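Lys-gingipain W83 (Porphyromonas gingivalis, PDB 4ITC) cleaves proteins after lysine as a secreted cysteine protease, with this piece being its K1 adhesin domain, a calcium-binding beta sandwich from the adhesin region that interacts with erythrocytes and albumin. Local coordinates at residues D141-A144 with G145-Y148. Sequence-based numbering, arbitrary orientation. Where two conformers were deposited one is given.
Sequences DLPA and GTKY. With GAI (guanidine), chain D.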
# COMPACT_ATOMS: atom_id res chain seq x y z
N ASP A 141 8.86 6.18 10.72
CA ASP A 141 10.17 6.83 10.65
C ASP A 141 11.05 6.06 9.68
O ASP A 141 11.12 4.82 9.73
CB ASP A 141 10.80 6.90 12.04
CG ASP A 141 10.06 7.91 12.95
OD1 ASP A 141 9.81 9.04 12.48
OD2 ASP A 141 9.67 7.55 14.08
N LEU A 142 11.75 6.79 8.81
CA LEU A 142 12.62 6.17 7.82
C LEU A 142 14.06 6.34 8.27
O LEU A 142 14.48 7.44 8.59
CB LEU A 142 12.44 6.82 6.46
CG LEU A 142 11.02 6.78 5.88
CD1 LEU A 142 10.95 7.41 4.50
CD2 LEU A 142 10.55 5.34 5.79
N PRO A 143 14.80 5.25 8.36
CA PRO A 143 16.21 5.39 8.79
C PRO A 143 17.06 6.25 7.86
O PRO A 143 16.81 6.39 6.64
CB PRO A 143 16.71 3.94 8.76
CG PRO A 143 15.50 3.08 8.83
CD PRO A 143 14.39 3.84 8.20
N ALA A 144 18.12 6.81 8.43
CA ALA A 144 19.10 7.53 7.62
C ALA A 144 19.68 6.59 6.54
O ALA A 144 20.00 5.43 6.83
CB ALA A 144 20.23 8.01 8.53
N GLY A 145 19.86 7.11 5.32
CA GLY A 145 20.38 6.33 4.22
C GLY A 145 19.35 5.53 3.45
O GLY A 145 19.71 4.81 2.51
N THR A 146 18.08 5.64 3.84
CA THR A 146 17.01 4.97 3.10
C THR A 146 17.01 5.51 1.68
O THR A 146 16.96 6.72 1.46
CB THR A 146 15.67 5.23 3.77
OG1 THR A 146 15.66 4.56 5.04
CG2 THR A 146 14.49 4.69 2.93
N LYS A 147 17.02 4.60 0.72
CA LYS A 147 16.96 4.98 -0.69
C LYS A 147 15.62 4.62 -1.30
O LYS A 147 15.10 5.32 -2.17
CB LYS A 147 18.07 4.27 -1.43
CG LYS A 147 18.33 4.78 -2.83
CD LYS A 147 19.52 4.01 -3.40
CE LYS A 147 20.21 4.75 -4.52
NZ LYS A 147 19.25 5.26 -5.50
N TYR A 148 15.02 3.53 -0.84
CA TYR A 148 13.69 3.14 -1.35
C TYR A 148 12.78 2.70 -0.24
O TYR A 148 13.24 2.09 0.74
CB TYR A 148 13.80 1.97 -2.34
CG TYR A 148 14.68 2.22 -3.53
CD1 TYR A 148 14.21 2.89 -4.66
CD2 TYR A 148 15.99 1.76 -3.54
CE1 TYR A 148 15.02 3.10 -5.74
CE2 TYR A 148 16.82 1.99 -4.63
CZ TYR A 148 16.31 2.65 -5.70
OH TYR A 148 17.14 2.90 -6.82
C GAI D . 22.59 9.53 11.01
N1 GAI D . 21.89 10.43 11.54
N2 GAI D . 22.69 8.29 11.47
N3 GAI D . 23.26 9.84 9.92
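Thr146 bonds twice to Pro143 O, closing a type II beta turn from Pro143 to Thr146. The hydroxyl OG1 donates to Pro143 O at 2.7 Å. The backbone N of Thr146 gives the turn's own bond to Pro143 O, longer at 3.2 Å, with an N-H...O angle of 150°. Both donors reach this oxygen from one face of its carbonyl plane: OG1 is tilted 25° from the plane, and N stands higher above it. With chi1 at -67°, OG1 lies beside its own backbone N, and the two donors converge on a single acceptor. Gly145 takes the third position of the turn with a positive phi, where a side chain would collide with Ala144 O.

The turn lies in the loop that leads from strand 136-142 in one sheet of the beta sandwich to strand 148-153 in the other. Leu142, just before the turn, and Gly145 within it make backbone hydrogen bonds to Gly75 and Leu71. The Pro143 ring lies over the hydroxyl, with CD 3.5 Å from Thr146 OG1. At the outer corner, a bound guanidine, hydrogen-bonded to Asn73 OD1, rests in van der Waals contact with Ala144, its central C 3.7 Å from Ala144 CB.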